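Local coordinates for protein serine protease inhibitor 2 (Anopheles gambiae, PDB 3PZF) that inhibits clip-domain serine proteases that activate phenoloxidase, forming a covalent complex with at least one of them, and so holds back melanization in mosquito hemolymph, at residues 295-300 against 307-312; 45-50 against 179-184; 55-60 against 81-86. One frame throughout, in Å; residues are numbered along the deposited sequence.

Contact 1: residues 295-300 against 307-312; sequences QLNEPL and EIFSQN
Phe-309 pushes its ring against the start of helix 297-302, where Asn-297 lies over one face and Leu-300 meets the edge. The packing is closest here. Asn-297 CA sits 4.3 Å from the centroid of the Phe-309 ring and 25° off its normal, a CH-pi contact. The Asn-297 amide, turned 27° from the ring plane, reaches the rim with ND2 3.7 Å from Phe-309 CD1. Leu-300 CD1 comes in the ring plane at 3.8 Å from Phe-309 CZ. The other face belongs to the neighbouring Ile-308, whose CG1 stands 3.6 Å above it, so the ring is sandwiched. Past Phe-309 the chain runs away from helix 297-302 toward solvent; Ser-310 OG bonds back to Glu-307 O at 2.8 Å and accepts from Asn-312 N in an ST turn, while Gln-311 and Asn-312 lie exposed. The Asn-297 amide is held elsewhere, by Ile-333 N on OD1 and Ser-331 O on ND2. Those two bonds occupy both ends of the amide and fix its rotation, keeping it beside the rim at CD1 and CE1 while CA covers the face; the contact itself rests on dispersion and CH-pi attraction.

Contact 2: residues 45-50 against 179-184; sequences PFSVKI and LVNVIY
Ser-47 of helix 45-58 and Asn-181 of strand 177-188 meet in what matches the shutter of the serpin fold, the central region where this buried helix lies behind beta-sheet A, the sheet that opens to take up the reactive loop during inhibition. The two residues face each other at the closest approach of the backbones, their CA atoms 7.4 Å apart. Asn-181 extends its amide straight out from the strand, CG anti to the backbone N (chi1 173°), and Ser-47 meets the outer end of that amide obliquely, neither directly over its face nor in its plane. Ser-47 CB, rather than the hydroxyl, makes the closest approach, 3.3 Å from Asn-181 ND2. With OG anti to its own carbonyl carbon (chi1 -69°), the hydroxyl is turned past the amide and hydrogen-bonds Ser-44 OG, just ahead of the helix; it remains 3.8 Å from Asn-181 ND2. One further apolar neighbour lies along the strand, Ile-183, whose CD1 is 4.5 Å from Ser-47 OG. Asn-181 and Ile-183 point to the helix, and Val-182 between them points away. The strand itself is bonded through its backbone to Asn-111 on one neighbouring strand and to Arg-332 and Phe-334 on the other, while helix 83-98 packs against helix 45-58 at Phe-46. Polar groups thus lie buried between helix and sheet, and two of their atoms find partners beyond the pair: besides the link of Ser-47 OG to Ser-44, Asn-181 OD1 is hydrogen-bonded to Thr-110 OG1 on the adjacent strand.

Contact 3: residues 55-60 against 81-86; sequences IYEASD and DNIDHT
Tyr-56 and Glu-57, consecutive residues near the end of helix 45-58, both pack on Ile-83 in the first turn of helix 83-98. Tyr-56 comes first: with CG anti to the backbone N (chi1 -174°), the ring runs past the isoleucine in the opposite direction and offers its edge, CE2 lying 3.9 Å from Ile-83 CD1. Glu-57 follows, its chain bent at chi2 (-93°) so that the carboxylate crosses the isoleucine obliquely, OE2 3.7 Å from Ile-83 CG1. The charge is met beyond this pair, for OE2 makes a salt bridge to Arg-87 NE and a hydrogen bond with Tyr-132 OH; these would favour an ionised carboxylate beside an apolar side chain. Ser-59 then leaves helical geometry, and the chain turns away from Ile-83. Across the contact, helix 83-98 is just beginning: the poorly ordered Asn-82 takes weak bonds on OD1 from Asp-84 N and His-85 N, a loosely held cap, and Thr-86 OG1 donates to Asn-82 O (3.1 Å) from well above the carbonyl plane. Here an Asn N-capped helix start packs beside the end of another helix, in the helical part of the serpin fold behind beta-sheet A.

Contacts 1, 2 and 3 lie 16 to 18 Å apart, centre to centre, around helix 45-58, whose start belongs to contact 2 and whose end belongs to contact 3. Along the chain contact 3 is nested inside the loop that contact 2 closes, and contact 1 follows both. Apolar side chains join them: Leu-296 CD1 of contact 1 is 3.9 Å from Val-48 CG2 of contact 2, while Ile-55 of contact 3 touches both Ile-308 of contact 1 and Leu-179 of contact 2. One buried helix thereby connects strand 177-188, the short helix 297-302 and helix 83-98, parts of the region beside the sheet whose opening accompanies serpin inhibition.

Contact 1: residues 295-300 against 307-312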
loop_
_atom_site.group_PDB
_atom_site.type_symbol
_atom_site.label_atom_id
_atom_site.label_comp_id
_atom_site.label_asym_id
_atom_site.label_seq_id
_atom_site.Cartn_x
_atom_site.Cartn_y
_atom_site.Cartn_z
ATOM N N GLN A 295 -4.863 -10.568 -6.504
ATOM C CA GLN A 295 -4.463 -11.766 -5.794
ATOM C C GLN A 295 -2.934 -11.737 -5.847
ATOM O O GLN A 295 -2.352 -11.568 -6.930
ATOM C CB GLN A 295 -5.031 -12.999 -6.487
ATOM C CG GLN A 295 -4.508 -14.282 -5.915
ATOM C CD GLN A 295 -5.119 -15.479 -6.635
ATOM O OE1 GLN A 295 -6.327 -15.517 -6.878
ATOM N NE2 GLN A 295 -4.285 -16.438 -7.002
ATOM N N LEU A 296 -2.293 -11.870 -4.686
ATOM C CA LEU A 296 -0.858 -11.592 -4.558
ATOM C C LEU A 296 0.002 -12.829 -4.823
ATOM O O LEU A 296 1.215 -12.698 -4.923
ATOM C CB LEU A 296 -0.528 -11.027 -3.169
ATOM C CG LEU A 296 -1.269 -9.743 -2.760
ATOM C CD1 LEU A 296 -0.695 -9.194 -1.417
ATOM C CD2 LEU A 296 -1.158 -8.655 -3.871
ATOM N N ASN A 297 -0.611 -14.007 -4.972
ATOM C CA ASN A 297 0.169 -15.231 -5.228
ATOM C C ASN A 297 1.179 -15.025 -6.368
ATOM O O ASN A 297 2.384 -15.261 -6.211
ATOM C CB ASN A 297 -0.730 -16.432 -5.584
ATOM C CG ASN A 297 -1.676 -16.826 -4.458
ATOM O OD1 ASN A 297 -2.234 -15.970 -3.784
ATOM N ND2 ASN A 297 -1.871 -18.142 -4.258
ATOM N N GLU A 298 0.680 -14.594 -7.522
ATOM C CA GLU A 298 1.505 -14.547 -8.720
ATOM C C GLU A 298 2.651 -13.531 -8.587
ATOM O O GLU A 298 3.815 -13.877 -8.800
ATOM C CB GLU A 298 0.630 -14.263 -9.943
ATOM C CG GLU A 298 1.377 -13.695 -11.155
ATOM C CD GLU A 298 2.384 -14.672 -11.748
ATOM O OE1 GLU A 298 2.637 -15.730 -11.127
ATOM O OE2 GLU A 298 2.917 -14.378 -12.842
ATOM N N PRO A 299 2.338 -12.278 -8.217
ATOM C CA PRO A 299 3.448 -11.321 -8.056
ATOM C C PRO A 299 4.448 -11.707 -6.964
ATOM O O PRO A 299 5.636 -11.438 -7.130
ATOM C CB PRO A 299 2.744 -10.002 -7.702
ATOM C CG PRO A 299 1.369 -10.362 -7.301
ATOM C CD PRO A 299 1.028 -11.626 -8.069
ATOM N N LEU A 300 3.991 -12.307 -5.865
ATOM C CA LEU A 300 4.922 -12.743 -4.841
ATOM C C LEU A 300 5.859 -13.796 -5.429
ATOM O O LEU A 300 7.065 -13.750 -5.196
ATOM C CB LEU A 300 4.188 -13.287 -3.611
ATOM C CG LEU A 300 3.547 -12.207 -2.716
ATOM C CD1 LEU A 300 2.571 -12.858 -1.707
ATOM C CD2 LEU A 300 4.595 -11.348 -1.971
ATOM N N GLU A 307 8.006 -20.651 -1.936
ATOM C CA GLU A 307 7.864 -21.848 -1.092
ATOM C C GLU A 307 6.529 -21.896 -0.329
ATOM O O GLU A 307 5.991 -22.973 -0.101
ATOM C CB GLU A 307 9.027 -21.940 -0.107
ATOM C CG GLU A 307 8.964 -23.150 0.816
ATOM C CD GLU A 307 9.829 -24.308 0.348
ATOM O OE1 GLU A 307 10.440 -24.973 1.216
ATOM O OE2 GLU A 307 9.899 -24.552 -0.880
ATOM N N ILE A 308 5.989 -20.741 0.059
ATOM C CA ILE A 308 4.715 -20.714 0.799
ATOM C C ILE A 308 3.509 -21.096 -0.078
ATOM O O ILE A 308 2.413 -21.356 0.426
ATOM C CB ILE A 308 4.455 -19.338 1.448
ATOM C CG1 ILE A 308 4.493 -18.232 0.397
ATOM C CG2 ILE A 308 5.493 -19.041 2.529
ATOM C CD1 ILE A 308 3.958 -16.917 0.908
ATOM N N PHE A 309 3.704 -21.128 -1.395
ATOM C CA PHE A 309 2.649 -21.583 -2.292
ATOM C C PHE A 309 2.918 -22.995 -2.810
ATOM O O PHE A 309 2.174 -23.509 -3.649
ATOM C CB PHE A 309 2.489 -20.591 -3.461
ATOM C CG PHE A 309 2.301 -19.183 -3.002
ATOM C CD1 PHE A 309 1.152 -18.818 -2.320
ATOM C CD2 PHE A 309 3.297 -18.230 -3.196
ATOM C CE1 PHE A 309 0.983 -17.509 -1.862
ATOM C CE2 PHE A 309 3.132 -16.922 -2.745
ATOM C CZ PHE A 309 1.979 -16.566 -2.075
ATOM N N SER A 310 3.959 -23.636 -2.284
ATOM C CA SER A 310 4.382 -24.939 -2.795
ATOM C C SER A 310 3.736 -26.098 -2.039
ATOM O O SER A 310 3.139 -25.908 -0.985
ATOM C CB SER A 310 5.904 -25.065 -2.728
ATOM O OG SER A 310 6.342 -25.371 -1.414
ATOM N N GLN A 311 3.858 -27.304 -2.579
ATOM C CA GLN A 311 3.323 -28.489 -1.905
ATOM C C GLN A 311 4.059 -28.731 -0.584
ATOM O O GLN A 311 3.605 -29.495 0.268
ATOM C CB GLN A 311 3.444 -29.723 -2.810
ATOM N N ASN A 312 5.200 -28.069 -0.422
ATOM C CA ASN A 312 6.018 -28.224 0.775
ATOM C C ASN A 312 5.722 -27.176 1.837
ATOM O O ASN A 312 6.411 -27.110 2.852
ATOM C CB ASN A 312 7.492 -28.137 0.401
ATOM C CG ASN A 312 7.867 -29.113 -0.683
ATOM O OD1 ASN A 312 7.595 -30.307 -0.577
ATOM N ND2 ASN A 312 8.480 -28.607 -1.747
#

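Contact 2: residues 45-50 against 179-184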
loop_
_atom_site.group_PDB
_atom_site.type_symbol
_atom_site.label_atom_id
_atom_site.label_comp_id
_atom_site.label_asym_id
_atom_site.label_seq_id
_atom_site.Cartn_x
_atom_site.Cartn_y
_atom_site.Cartn_z
ATOM N N PRO A 45 2.370 -1.553 0.311
ATOM C CA PRO A 45 3.515 -2.471 0.388
ATOM C C PRO A 45 3.798 -2.847 1.825
ATOM O O PRO A 45 4.096 -4.006 2.100
ATOM C CB PRO A 45 4.684 -1.665 -0.208
ATOM C CG PRO A 45 4.001 -0.545 -1.035
ATOM C CD PRO A 45 2.692 -0.263 -0.349
ATOM N N PHE A 46 3.687 -1.900 2.742
ATOM C CA PHE A 46 3.923 -2.246 4.153
ATOM C C PHE A 46 2.946 -3.372 4.582
ATOM O O PHE A 46 3.332 -4.316 5.281
ATOM C CB PHE A 46 3.728 -1.025 5.039
ATOM C CG PHE A 46 3.711 -1.354 6.501
ATOM C CD1 PHE A 46 4.873 -1.760 7.124
ATOM C CD2 PHE A 46 2.538 -1.268 7.247
ATOM C CE1 PHE A 46 4.876 -2.090 8.483
ATOM C CE2 PHE A 46 2.544 -1.577 8.625
ATOM C CZ PHE A 46 3.714 -1.999 9.220
ATOM N N SER A 47 1.680 -3.290 4.157
ATOM C CA SER A 47 0.704 -4.315 4.561
ATOM C C SER A 47 1.075 -5.660 3.990
ATOM O O SER A 47 0.829 -6.680 4.608
ATOM C CB SER A 47 -0.713 -3.918 4.103
ATOM O OG SER A 47 -1.152 -2.789 4.854
ATOM N N VAL A 48 1.666 -5.681 2.806
ATOM C CA VAL A 48 2.116 -6.948 2.242
ATOM C C VAL A 48 3.156 -7.568 3.164
ATOM O O VAL A 48 3.151 -8.782 3.381
ATOM C CB VAL A 48 2.679 -6.810 0.817
ATOM C CG1 VAL A 48 3.192 -8.163 0.298
ATOM C CG2 VAL A 48 1.601 -6.288 -0.128
ATOM N N LYS A 49 4.041 -6.750 3.722
ATOM C CA LYS A 49 5.055 -7.313 4.612
ATOM C C LYS A 49 4.418 -7.873 5.881
ATOM O O LYS A 49 4.862 -8.898 6.400
ATOM C CB LYS A 49 6.134 -6.277 4.929
ATOM C CG LYS A 49 6.812 -5.783 3.651
ATOM C CD LYS A 49 8.161 -5.073 3.979
ATOM C CE LYS A 49 7.978 -3.738 4.680
ATOM N NZ LYS A 49 9.317 -2.983 4.748
ATOM N N ILE A 50 3.378 -7.213 6.377
ATOM C CA ILE A 50 2.616 -7.765 7.507
ATOM C C ILE A 50 2.056 -9.176 7.170
ATOM O O ILE A 50 2.116 -10.093 8.014
ATOM C CB ILE A 50 1.429 -6.840 7.912
ATOM C CG1 ILE A 50 1.930 -5.492 8.457
ATOM C CG2 ILE A 50 0.568 -7.518 8.984
ATOM C CD1 ILE A 50 2.863 -5.615 9.620
ATOM N N LEU A 179 -6.229 -15.352 2.745
ATOM C CA LEU A 179 -5.674 -14.331 3.607
ATOM C C LEU A 179 -6.029 -13.034 2.906
ATOM O O LEU A 179 -5.670 -12.859 1.745
ATOM C CB LEU A 179 -4.154 -14.492 3.695
ATOM C CG LEU A 179 -3.374 -13.419 4.460
ATOM C CD1 LEU A 179 -3.936 -13.178 5.852
ATOM C CD2 LEU A 179 -1.885 -13.804 4.564
ATOM N N VAL A 180 -6.723 -12.133 3.603
ATOM C CA VAL A 180 -7.271 -10.925 2.973
ATOM C C VAL A 180 -6.758 -9.719 3.722
ATOM O O VAL A 180 -6.770 -9.709 4.940
ATOM C CB VAL A 180 -8.818 -10.934 3.032
ATOM C CG1 VAL A 180 -9.389 -9.649 2.410
ATOM C CG2 VAL A 180 -9.359 -12.135 2.294
ATOM N N ASN A 181 -6.281 -8.712 2.992
ATOM C CA ASN A 181 -5.866 -7.470 3.597
ATOM C C ASN A 181 -6.481 -6.281 2.868
ATOM O O ASN A 181 -6.506 -6.239 1.643
ATOM C CB ASN A 181 -4.344 -7.334 3.563
ATOM C CG ASN A 181 -3.877 -5.970 4.027
ATOM O OD1 ASN A 181 -3.771 -5.702 5.230
ATOM N ND2 ASN A 181 -3.615 -5.102 3.087
ATOM N N VAL A 182 -6.971 -5.317 3.634
ATOM C CA VAL A 182 -7.469 -4.075 3.061
ATOM C C VAL A 182 -6.933 -2.910 3.881
ATOM O O VAL A 182 -6.483 -3.063 5.014
ATOM C CB VAL A 182 -9.024 -4.005 2.996
ATOM C CG1 VAL A 182 -9.578 -5.079 2.049
ATOM C CG2 VAL A 182 -9.631 -4.182 4.377
ATOM N N ILE A 183 -6.974 -1.726 3.286
ATOM C CA ILE A 183 -6.474 -0.538 3.952
ATOM C C ILE A 183 -7.374 0.618 3.575
ATOM O O ILE A 183 -7.953 0.625 2.486
ATOM C CB ILE A 183 -5.036 -0.211 3.552
ATOM C CG1 ILE A 183 -4.514 0.950 4.412
ATOM C CG2 ILE A 183 -4.981 0.122 2.050
ATOM C CD1 ILE A 183 -3.012 1.232 4.229
ATOM N N TYR A 184 -7.542 1.553 4.501
ATOM C CA TYR A 184 -8.438 2.687 4.278
ATOM C C TYR A 184 -7.785 3.904 4.897
ATOM O O TYR A 184 -7.136 3.800 5.951
ATOM C CB TYR A 184 -9.810 2.420 4.909
ATOM C CG TYR A 184 -10.628 3.671 5.155
ATOM C CD1 TYR A 184 -11.438 4.200 4.162
ATOM C CD2 TYR A 184 -10.576 4.330 6.379
ATOM C CE1 TYR A 184 -12.201 5.345 4.389
ATOM C CE2 TYR A 184 -11.331 5.469 6.618
ATOM C CZ TYR A 184 -12.137 5.973 5.622
ATOM O OH TYR A 184 -12.876 7.110 5.859
#

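Contact 3: residues 55-60 against 81-86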
loop_
_atom_site.group_PDB
_atom_site.type_symbol
_atom_site.label_atom_id
_atom_site.label_comp_id
_atom_site.label_asym_id
_atom_site.label_seq_id
_atom_site.Cartn_x
_atom_site.Cartn_y
_atom_site.Cartn_z
ATOM N N ILE A 55 2.498 -15.119 7.887
ATOM C CA ILE A 55 2.728 -16.429 7.330
ATOM C C ILE A 55 4.010 -17.013 7.895
ATOM O O ILE A 55 4.060 -18.214 8.215
ATOM C CB ILE A 55 2.774 -16.381 5.791
ATOM C CG1 ILE A 55 1.365 -16.087 5.257
ATOM C CG2 ILE A 55 3.303 -17.698 5.242
ATOM C CD1 ILE A 55 1.294 -15.789 3.733
ATOM N N TYR A 56 5.032 -16.169 8.046
ATOM C CA TYR A 56 6.262 -16.560 8.740
ATOM C C TYR A 56 5.985 -17.072 10.157
ATOM O O TYR A 56 6.472 -18.124 10.540
ATOM C CB TYR A 56 7.241 -15.377 8.760
ATOM C CG TYR A 56 8.613 -15.703 9.316
ATOM C CD1 TYR A 56 9.534 -16.409 8.559
ATOM C CD2 TYR A 56 8.986 -15.273 10.579
ATOM C CE1 TYR A 56 10.806 -16.679 9.061
ATOM C CE2 TYR A 56 10.249 -15.549 11.091
ATOM C CZ TYR A 56 11.149 -16.250 10.322
ATOM O OH TYR A 56 12.409 -16.528 10.811
ATOM N N GLU A 57 5.171 -16.344 10.920
ATOM C CA GLU A 57 4.808 -16.733 12.282
ATOM C C GLU A 57 4.069 -18.080 12.307
ATOM O O GLU A 57 4.213 -18.857 13.268
ATOM C CB GLU A 57 3.909 -15.646 12.898
ATOM C CG GLU A 57 4.669 -14.347 13.275
ATOM C CD GLU A 57 5.159 -14.330 14.720
ATOM O OE1 GLU A 57 5.238 -15.424 15.384
ATOM O OE2 GLU A 57 5.471 -13.212 15.201
ATOM N N ALA A 58 3.317 -18.359 11.250
ATOM C CA ALA A 58 2.515 -19.601 11.193
ATOM C C ALA A 58 3.356 -20.795 10.798
ATOM O O ALA A 58 2.957 -21.938 10.996
ATOM C CB ALA A 58 1.392 -19.452 10.188
ATOM N N SER A 59 4.515 -20.533 10.209
ATOM C CA SER A 59 5.370 -21.604 9.726
ATOM C C SER A 59 6.297 -22.172 10.785
ATOM O O SER A 59 6.851 -21.451 11.625
ATOM C CB SER A 59 6.225 -21.117 8.563
ATOM O OG SER A 59 7.292 -22.030 8.359
ATOM N N ASP A 60 6.482 -23.482 10.714
ATOM C CA ASP A 60 7.355 -24.201 11.630
ATOM C C ASP A 60 8.767 -23.637 11.566
ATOM O O ASP A 60 9.461 -23.502 12.580
ATOM C CB ASP A 60 7.398 -25.672 11.228
ATOM C CG ASP A 60 7.792 -26.565 12.369
ATOM O OD1 ASP A 60 7.562 -26.164 13.532
ATOM O OD2 ASP A 60 8.330 -27.661 12.100
ATOM N N ASP A 81 15.965 -12.047 11.877
ATOM C CA ASP A 81 15.482 -13.394 12.181
ATOM C C ASP A 81 15.412 -13.624 13.686
ATOM O O ASP A 81 15.875 -14.648 14.193
ATOM C CB ASP A 81 16.383 -14.451 11.538
ATOM N N ASN A 82 14.843 -12.652 14.394
ATOM C CA ASN A 82 14.631 -12.745 15.838
ATOM C C ASN A 82 13.203 -12.308 16.124
ATOM O O ASN A 82 12.845 -11.148 15.887
ATOM C CB ASN A 82 15.611 -11.851 16.589
ATOM C CG ASN A 82 15.345 -11.817 18.085
ATOM O OD1 ASN A 82 14.207 -11.661 18.526
ATOM N ND2 ASN A 82 16.401 -11.967 18.873
ATOM N N ILE A 83 12.384 -13.229 16.626
ATOM C CA ILE A 83 10.936 -13.051 16.561
ATOM C C ILE A 83 10.432 -11.964 17.507
ATOM O O ILE A 83 9.458 -11.267 17.214
ATOM C CB ILE A 83 10.182 -14.367 16.850
ATOM C CG1 ILE A 83 8.843 -14.347 16.117
ATOM C CG2 ILE A 83 9.980 -14.551 18.333
ATOM C CD1 ILE A 83 8.983 -14.392 14.597
ATOM N N ASP A 84 11.094 -11.805 18.636
ATOM C CA ASP A 84 10.702 -10.752 19.565
ATOM C C ASP A 84 10.848 -9.385 18.905
ATOM O O ASP A 84 9.997 -8.504 19.084
ATOM C CB ASP A 84 11.577 -10.783 20.807
ATOM C CG ASP A 84 11.188 -9.717 21.809
ATOM O OD1 ASP A 84 10.073 -9.824 22.366
ATOM O OD2 ASP A 84 11.988 -8.778 22.039
ATOM N N HIS A 85 11.949 -9.206 18.177
ATOM C CA HIS A 85 12.220 -7.942 17.496
ATOM C C HIS A 85 11.214 -7.754 16.380
ATOM O O HIS A 85 10.816 -6.634 16.069
ATOM C CB HIS A 85 13.601 -7.939 16.855
ATOM C CG HIS A 85 14.007 -6.600 16.309
ATOM N ND1 HIS A 85 13.314 -5.438 16.586
ATOM C CD2 HIS A 85 15.045 -6.236 15.517
ATOM C CE1 HIS A 85 13.900 -4.421 15.979
ATOM N NE2 HIS A 85 14.954 -4.877 15.324
ATOM N N THR A 86 10.850 -8.859 15.732
ATOM C CA THR A 86 9.973 -8.773 14.566
ATOM C C THR A 86 8.600 -8.288 15.009
ATOM O O THR A 86 8.026 -7.379 14.402
ATOM C CB THR A 86 9.883 -10.132 13.832
ATOM O OG1 THR A 86 11.176 -10.468 13.309
ATOM C CG2 THR A 86 8.878 -10.102 12.679
#